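Local coordinates for protein E3 ubiquitin ligase RavN (Legionella pneumophila, PDB 5MIY) that acts as a Legionella effector with E3 ubiquitin ligase activity, probably promoting ubiquitin transfer to host proteins, at residues Ser37-Ser42 with Pro52-Glu57; Ile87-Val92 with Ala97-Lys102. One frame throughout, in Å; residues are numbered along the deposited sequence.

Interaction 1: Ser37-Ser42 with Pro52-Glu57. With SO4 (sulfate ion), chain F.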
ATOM      1  N   SER A  37      -1.933  -1.342   8.833  1.00 58.17           N
ATOM      2  CA  SER A  37      -1.947  -2.413   7.848  1.00 55.62           C
ATOM      3  C   SER A  37      -0.924  -2.131   6.758  1.00 54.71           C
ATOM      4  O   SER A  37      -0.808  -1.001   6.272  1.00 53.66           O
ATOM      5  CB  SER A  37      -3.340  -2.584   7.234  1.00 56.68           C
ATOM      6  OG  SER A  37      -3.343  -3.618   6.267  1.00 58.36           O
ATOM      7  N   ILE A  38      -0.189  -3.167   6.371  1.00 51.97           N
ATOM      8  CA  ILE A  38       0.773  -3.074   5.280  1.00 50.76           C
ATOM      9  C   ILE A  38       0.062  -3.367   3.959  1.00 49.81           C
ATOM     10  O   ILE A  38      -0.624  -4.387   3.819  1.00 52.69           O
ATOM     11  CB  ILE A  38       1.956  -4.029   5.516  1.00 52.47           C
ATOM     12  CG1 ILE A  38       3.100  -3.702   4.560  1.00 53.63           C
ATOM     13  CG2 ILE A  38       1.525  -5.486   5.438  1.00 54.90           C
ATOM     14  CD1 ILE A  38       3.831  -2.419   4.947  1.00 58.15           C
ATOM     15  N   LYS A  39       0.198  -2.458   2.996  1.00 46.28           N
ATOM     16  CA  LYS A  39      -0.452  -2.595   1.700  1.00 42.43           C
ATOM     17  C   LYS A  39       0.591  -2.654   0.593  1.00 42.19           C
ATOM     18  O   LYS A  39       1.650  -2.027   0.679  1.00 43.74           O
ATOM     19  CB  LYS A  39      -1.418  -1.430   1.428  1.00 42.59           C
ATOM     20  CG  LYS A  39      -2.482  -1.250   2.499  1.00 44.49           C
ATOM     21  CD  LYS A  39      -3.375  -2.484   2.610  1.00 46.02           C
ATOM     22  CE  LYS A  39      -4.528  -2.230   3.567  1.00 46.98           C
ATOM     23  NZ  LYS A  39      -5.486  -3.368   3.641  1.00 47.80           N
ATOM     24  N   ALA A  40       0.281  -3.409  -0.455  1.00 41.17           N
ATOM     25  CA  ALA A  40       1.140  -3.501  -1.625  1.00 40.74           C
ATOM     26  C   ALA A  40       0.274  -3.421  -2.875  1.00 40.76           C
ATOM     27  O   ALA A  40      -0.744  -4.116  -2.967  1.00 43.24           O
ATOM     28  CB  ALA A  40       1.947  -4.797  -1.616  1.00 41.49           C
ATOM     29  N   ILE A  41       0.667  -2.573  -3.826  1.00 36.50           N
ATOM     30  CA  ILE A  41      -0.067  -2.419  -5.084  1.00 36.60           C
ATOM     31  C   ILE A  41       0.924  -2.405  -6.241  1.00 38.11           C
ATOM     32  O   ILE A  41       2.097  -2.049  -6.077  1.00 38.70           O
ATOM     33  CB  ILE A  41      -0.955  -1.148  -5.096  1.00 36.13           C
ATOM     34  CG1 ILE A  41      -0.113   0.136  -5.055  1.00 37.39           C
ATOM     35  CG2 ILE A  41      -1.944  -1.178  -3.934  1.00 35.50           C
ATOM     36  CD1 ILE A  41      -0.960   1.424  -4.976  1.00 36.39           C
ATOM     37  N   SER A  42       0.459  -2.840  -7.417  1.00 36.18           N
ATOM     38  CA  SER A  42       1.359  -2.901  -8.562  1.00 40.87           C
ATOM     39  C   SER A  42       1.548  -1.536  -9.208  1.00 41.19           C
ATOM     40  O   SER A  42       2.586  -1.289  -9.829  1.00 44.80           O
ATOM     41  CB  SER A  42       0.858  -3.923  -9.600  1.00 41.68           C
ATOM     42  OG  SER A  42      -0.479  -3.667 -10.028  1.00 42.55           O
ATOM     43  N   PRO A  52      -6.786   1.230  -2.227  1.00 41.75           N
ATOM     44  CA  PRO A  52      -7.890   0.410  -2.770  1.00 44.06           C
ATOM     45  C   PRO A  52      -8.730  -0.360  -1.747  1.00 49.21           C
ATOM     46  O   PRO A  52      -9.962  -0.340  -1.845  1.00 53.73           O
ATOM     47  CB  PRO A  52      -7.152  -0.533  -3.733  1.00 42.73           C
ATOM     48  CG  PRO A  52      -6.021   0.297  -4.241  1.00 39.51           C
ATOM     49  CD  PRO A  52      -5.561   1.116  -3.039  1.00 38.35           C
ATOM     50  N   THR A  53      -8.115  -1.044  -0.775  1.00 50.50           N
ATOM     51  CA  THR A  53      -8.894  -1.925   0.095  1.00 48.76           C
ATOM     52  C   THR A  53      -9.485  -1.226   1.317  1.00 51.60           C
ATOM     53  O   THR A  53     -10.479  -1.712   1.868  1.00 55.88           O
ATOM     54  CB  THR A  53      -8.047  -3.116   0.565  1.00 49.74           C
ATOM     55  OG1 THR A  53      -6.919  -2.653   1.320  1.00 53.18           O
ATOM     56  CG2 THR A  53      -7.564  -3.939  -0.628  1.00 45.41           C
ATOM     57  N   THR A  54      -8.910  -0.113   1.776  1.00 51.64           N
ATOM     58  CA  THR A  54      -9.436   0.578   2.949  1.00 52.78           C
ATOM     59  C   THR A  54      -9.984   1.962   2.643  1.00 55.53           C
ATOM     60  O   THR A  54     -10.660   2.541   3.502  1.00 58.38           O
ATOM     61  CB  THR A  54      -8.358   0.721   4.038  1.00 52.52           C
ATOM     62  OG1 THR A  54      -7.367   1.671   3.620  1.00 51.29           O
ATOM     63  CG2 THR A  54      -7.698  -0.624   4.356  1.00 51.28           C
ATOM     64  N   HIS A  55      -9.698   2.507   1.459  1.00 54.37           N
ATOM     65  CA  HIS A  55     -10.026   3.879   1.081  1.00 53.58           C
ATOM     66  C   HIS A  55      -9.384   4.904   2.012  1.00 51.31           C
ATOM     67  O   HIS A  55      -9.845   6.047   2.097  1.00 51.04           O
ATOM     68  CB  HIS A  55     -11.543   4.080   0.990  1.00 55.94           C
ATOM     69  CG  HIS A  55     -12.166   3.354  -0.163  1.00 63.29           C
ATOM     70  ND1 HIS A  55     -13.529   3.199  -0.305  1.00 69.76           N
ATOM     71  CD2 HIS A  55     -11.605   2.740  -1.232  1.00 65.79           C
ATOM     72  CE1 HIS A  55     -13.780   2.522  -1.412  1.00 71.64           C
ATOM     73  NE2 HIS A  55     -12.629   2.230  -1.992  1.00 70.66           N
ATOM     74  N   ALA A  56      -8.318   4.519   2.711  1.00 48.98           N
ATOM     75  CA  ALA A  56      -7.549   5.485   3.480  1.00 45.95           C
ATOM     76  C   ALA A  56      -6.911   6.506   2.543  1.00 48.26           C
ATOM     77  O   ALA A  56      -6.399   6.161   1.473  1.00 47.88           O
ATOM     78  CB  ALA A  56      -6.476   4.778   4.314  1.00 45.18           C
ATOM     79  N   GLU A  57      -6.959   7.777   2.942  1.00 45.68           N
ATOM     80  CA  GLU A  57      -6.356   8.833   2.140  1.00 46.64           C
ATOM     81  C   GLU A  57      -4.934   9.157   2.566  1.00 48.34           C
ATOM     82  O   GLU A  57      -4.196   9.776   1.791  1.00 52.39           O
ATOM     83  CB  GLU A  57      -7.218  10.101   2.197  1.00 50.89           C
ATOM     84  CG  GLU A  57      -8.557   9.934   1.515  1.00 54.75           C
ATOM     85  CD  GLU A  57      -9.288  11.244   1.321  1.00 61.44           C
ATOM     86  OE1 GLU A  57      -8.652  12.239   0.907  1.00 63.86           O
ATOM     87  OE2 GLU A  57     -10.504  11.272   1.582  1.00 64.96           O
TER
HETATM   88  S   SO4 F 203      -7.733   8.724   6.365  0.84 90.09           S
HETATM   89  O1  SO4 F 203      -8.330   8.688   5.036  0.84 89.14           O
HETATM   90  O2  SO4 F 203      -8.623   8.054   7.310  0.84 90.44           O
HETATM   91  O3  SO4 F 203      -7.549  10.115   6.779  0.84 90.85           O
HETATM   92  O4  SO4 F 203      -6.441   8.043   6.347  0.84 87.42           O
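Lys39 and Ile41, in the last three residues of strand 35-41, stand opposite Thr53 and Pro52 of the irregular loop that follows. The CA atoms of Lys39 and Thr53 are 8.6 Å apart, as are those of Ile41 and Pro52, so side chains alone span the gap and no backbone hydrogen bond crosses it. Alternation along the strand puts Lys39 and Ile41 on the loop-facing side, whereas Ile38 and Ala40 lie beyond contact with this segment.

Lys39 carries the polar part. Its chain bends at chi2 (-62°) and is extended from there on, which brings NZ within 2.8 Å of Thr53 OG1, the acceptor of a hydrogen bond. The two side chains meet at a slant, and CE of Lys39 also lies 3.3 Å from Thr53 OG1. With Thr54 the lysine meets tip to tip, NZ standing 3.6 Å from the methyl CG2. Thr54 turns its hydroxyl elsewhere: OG1 accepts from Ala56 N at 3.1 Å, which defines an ST turn, and is also hydrogen-bonded to Asp51. Beyond this turn the amide of Glu57 donates to sulfate O1 at 2.7 Å, nearly straight at 167°; the ion probably comes from the crystallisation liquor. The apolar part is slight, Ile41 CG2 resting 4.3 Å from Pro52 CG.

Strand 35-41 forms one edge of the four-stranded antiparallel sheet within the chain and pairs with strand 25-32, whose Tyr27 touches Lys39, Ile41 and Pro52. The loop leads straight into strand 58-61, on the far side of strand 25-32.

Interaction 2: Ile87-Val92 with Ala97-Lys102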
ATOM      1  N   ILE A  87      -1.117  -4.664  12.432  1.00 63.40           N
ATOM      2  CA  ILE A  87       0.012  -4.706  13.352  1.00 64.67           C
ATOM      3  C   ILE A  87       0.025  -3.438  14.195  1.00 63.53           C
ATOM      4  O   ILE A  87      -0.429  -2.371  13.768  1.00 65.19           O
ATOM      5  CB  ILE A  87       1.362  -4.890  12.619  1.00 65.59           C
ATOM      6  CG1 ILE A  87       1.706  -3.662  11.778  1.00 64.35           C
ATOM      7  CG2 ILE A  87       1.337  -6.140  11.748  1.00 65.82           C
ATOM      8  CD1 ILE A  87       3.052  -3.772  11.095  1.00 65.46           C
ATOM      9  N   SER A  88       0.555  -3.569  15.409  1.00 60.22           N
ATOM     10  CA  SER A  88       0.595  -2.478  16.368  1.00 60.35           C
ATOM     11  C   SER A  88       1.659  -1.454  15.987  1.00 60.59           C
ATOM     12  O   SER A  88       2.559  -1.723  15.187  1.00 62.00           O
ATOM     13  CB  SER A  88       0.900  -3.015  17.764  1.00 60.98           C
ATOM     14  OG  SER A  88       2.284  -3.312  17.875  1.00 62.97           O
ATOM     15  N   LYS A  89       1.557  -0.270  16.600  1.00 59.62           N
ATOM     16  CA  LYS A  89       2.565   0.765  16.388  1.00 61.05           C
ATOM     17  C   LYS A  89       3.948   0.280  16.802  1.00 61.09           C
ATOM     18  O   LYS A  89       4.946   0.588  16.139  1.00 59.41           O
ATOM     19  CB  LYS A  89       2.189   2.031  17.162  1.00 64.97           C
ATOM     20  CG  LYS A  89       3.295   3.075  17.242  1.00 68.59           C
ATOM     21  CD  LYS A  89       2.785   4.379  17.843  1.00 73.93           C
ATOM     22  CE  LYS A  89       2.175   4.158  19.217  1.00 77.17           C
ATOM     23  NZ  LYS A  89       1.454   5.370  19.710  1.00 78.48           N
ATOM     24  N   ASP A  90       4.028  -0.476  17.901  1.00 63.57           N
ATOM     25  CA  ASP A  90       5.307  -1.035  18.325  1.00 66.54           C
ATOM     26  C   ASP A  90       5.859  -1.976  17.265  1.00 64.69           C
ATOM     27  O   ASP A  90       7.036  -1.890  16.891  1.00 63.99           O
ATOM     28  CB  ASP A  90       5.148  -1.765  19.662  1.00 69.34           C
ATOM     29  CG  ASP A  90       5.159  -0.820  20.850  1.00 73.37           C
ATOM     30  OD1 ASP A  90       5.830   0.233  20.770  1.00 73.48           O
ATOM     31  OD2 ASP A  90       4.496  -1.133  21.864  1.00 73.75           O
ATOM     32  N   GLN A  91       5.011  -2.876  16.760  1.00 63.53           N
ATOM     33  CA  GLN A  91       5.430  -3.765  15.680  1.00 60.88           C
ATOM     34  C   GLN A  91       5.854  -2.977  14.446  1.00 58.57           C
ATOM     35  O   GLN A  91       6.828  -3.344  13.776  1.00 59.71           O
ATOM     36  CB  GLN A  91       4.307  -4.746  15.344  1.00 61.44           C
ATOM     37  CG  GLN A  91       4.091  -5.809  16.415  1.00 64.40           C
ATOM     38  CD  GLN A  91       2.782  -6.557  16.245  1.00 69.21           C
ATOM     39  OE1 GLN A  91       1.821  -6.030  15.684  1.00 71.40           O
ATOM     40  NE2 GLN A  91       2.737  -7.793  16.735  1.00 70.94           N
ATOM     41  N   VAL A  92       5.142  -1.887  14.130  1.00 55.05           N
ATOM     42  CA  VAL A  92       5.549  -1.046  13.006  1.00 54.57           C
ATOM     43  C   VAL A  92       6.955  -0.507  13.233  1.00 56.34           C
ATOM     44  O   VAL A  92       7.796  -0.510  12.326  1.00 58.09           O
ATOM     45  CB  VAL A  92       4.544   0.103  12.782  1.00 52.63           C
ATOM     46  CG1 VAL A  92       5.103   1.091  11.779  1.00 51.54           C
ATOM     47  CG2 VAL A  92       3.200  -0.428  12.318  1.00 50.87           C
ATOM     48  N   ALA A  97      10.992   0.604  11.359  1.00 55.81           N
ATOM     49  CA  ALA A  97      11.741   1.752  11.887  1.00 56.70           C
ATOM     50  C   ALA A  97      11.035   3.079  11.617  1.00 58.48           C
ATOM     51  O   ALA A  97      11.672   4.095  11.327  1.00 56.65           O
ATOM     52  CB  ALA A  97      13.170   1.788  11.337  1.00 59.87           C
ATOM     53  N   VAL A  98       9.707   3.073  11.716  1.00 59.58           N
ATOM     54  CA  VAL A  98       8.898   4.279  11.581  1.00 59.45           C
ATOM     55  C   VAL A  98       7.909   4.320  12.732  1.00 61.58           C
ATOM     56  O   VAL A  98       7.184   3.346  12.964  1.00 62.20           O
ATOM     57  CB  VAL A  98       8.133   4.330  10.241  1.00 56.68           C
ATOM     58  CG1 VAL A  98       7.363   5.643  10.132  1.00 55.90           C
ATOM     59  CG2 VAL A  98       9.075   4.155   9.061  1.00 57.60           C
ATOM     60  N   ASP A  99       7.876   5.439  13.460  1.00 60.09           N
ATOM     61  CA  ASP A  99       6.772   5.700  14.369  1.00 60.62           C
ATOM     62  C   ASP A  99       5.722   6.478  13.591  1.00 57.98           C
ATOM     63  O   ASP A  99       5.940   7.666  13.307  1.00 54.40           O
ATOM     64  CB  ASP A  99       7.223   6.485  15.596  1.00 61.87           C
ATOM     65  CG  ASP A  99       6.161   6.511  16.696  1.00 69.11           C
ATOM     66  OD1 ASP A  99       4.957   6.359  16.387  1.00 69.92           O
ATOM     67  OD2 ASP A  99       6.526   6.680  17.879  1.00 70.08           O
ATOM     68  N   PRO A 100       4.597   5.868  13.217  1.00 61.36           N
ATOM     69  CA  PRO A 100       3.614   6.592  12.398  1.00 62.26           C
ATOM     70  C   PRO A 100       2.904   7.700  13.155  1.00 66.21           C
ATOM     71  O   PRO A 100       2.570   8.728  12.553  1.00 64.28           O
ATOM     72  CB  PRO A 100       2.643   5.488  11.962  1.00 62.25           C
ATOM     73  CG  PRO A 100       2.762   4.447  13.028  1.00 61.93           C
ATOM     74  CD  PRO A 100       4.178   4.486  13.506  1.00 61.04           C
ATOM     75  N   ASP A 101       2.672   7.531  14.458  1.00 67.67           N
ATOM     76  CA  ASP A 101       2.024   8.581  15.235  1.00 69.66           C
ATOM     77  C   ASP A 101       2.957   9.747  15.536  1.00 66.42           C
ATOM     78  O   ASP A 101       2.500  10.745  16.100  1.00 68.08           O
ATOM     79  CB  ASP A 101       1.456   8.004  16.535  1.00 74.28           C
ATOM     80  CG  ASP A 101       0.237   7.119  16.298  1.00 80.97           C
ATOM     81  OD1 ASP A 101      -0.390   7.240  15.219  1.00 85.24           O
ATOM     82  OD2 ASP A 101      -0.092   6.299  17.182  1.00 81.11           O
ATOM     83  N   LYS A 102       4.238   9.649  15.169  1.00 59.19           N
ATOM     84  CA  LYS A 102       5.173  10.763  15.249  1.00 59.76           C
ATOM     85  C   LYS A 102       5.799  11.103  13.897  1.00 58.57           C
ATOM     86  O   LYS A 102       6.783  11.850  13.851  1.00 59.22           O
ATOM     87  CB  LYS A 102       6.270  10.462  16.278  1.00 64.93           C
ATOM     88  CG  LYS A 102       5.742   9.878  17.587  1.00 69.94           C
ATOM     89  CD  LYS A 102       6.248  10.641  18.811  1.00 72.50           C
ATOM     90  CE  LYS A 102       5.913   9.886  20.093  1.00 73.99           C
ATOM     91  NZ  LYS A 102       6.166   8.416  19.934  1.00 74.37           N
TER
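A salt bridge and a small apolar patch hold the first turn of helix 89-96 against the chain that folds back after the helix, on the way to strand 106-107. Lys89 and Val92, one turn apart, supply the helical side. CG of Lys89 stands anti to the backbone N (chi1 168°), and a bend at chi3 (57°) then swings NZ to Asp101 OD2, 3.1 Å away. The carboxylate is met at its anti lone pair, with the two side chains crossing at about a right angle; its other oxygen, OD1, forms a salt bridge with Lys30. The lysine's aliphatic part is used as well, since CD passes 3.3 Å from Asp99 OD1.

Val92 presents CG1 to the ring of Pro100, 3.9 Å from CD. The same methyl lies 3.3 Å from Val98 O, a carbonyl oxygen that the contact buries and that has no hydrogen-bond partner in the model.

The helix opens with a capping box: Gln91 N donates to Ser88 OG, and in return Ser88 N donates to Gln91 OE1 at 2.8 Å. Ala97, with positive phi, marks the exit from the helix and lets the chain reverse toward the short 3-10 segment 100-101. Flanking it, Asp99 OD2 forms a 2.7 Å salt bridge with Lys102 NZ, which approaches on the syn side but 34° out of the carboxylate plane. Phe36, from strand 35-41, touches Lys89, Val92, Pro100 and Asp101, so it lies against both halves of the contact.

Interactions 1 and 2 follow one another along the chain and are separate contacts: their centres are about 17 Å apart, and their nearest atoms, about 5 Å apart, do not touch. Strand 35-41 relates them. Its Phe36 packs against both segments of interaction 2 and makes a backbone hydrogen bond with Ile87, while the residues just after it form one half of interaction 1. Strand 25-32 is a second bridge, with Tyr27 beside interaction 1 and Lys30 paired with Asp101. The bound ions belong to interaction 1's side: a sodium ion lies about 5 Å from the Pro52 side chain, and the sulfate also accepts from Lys58 N.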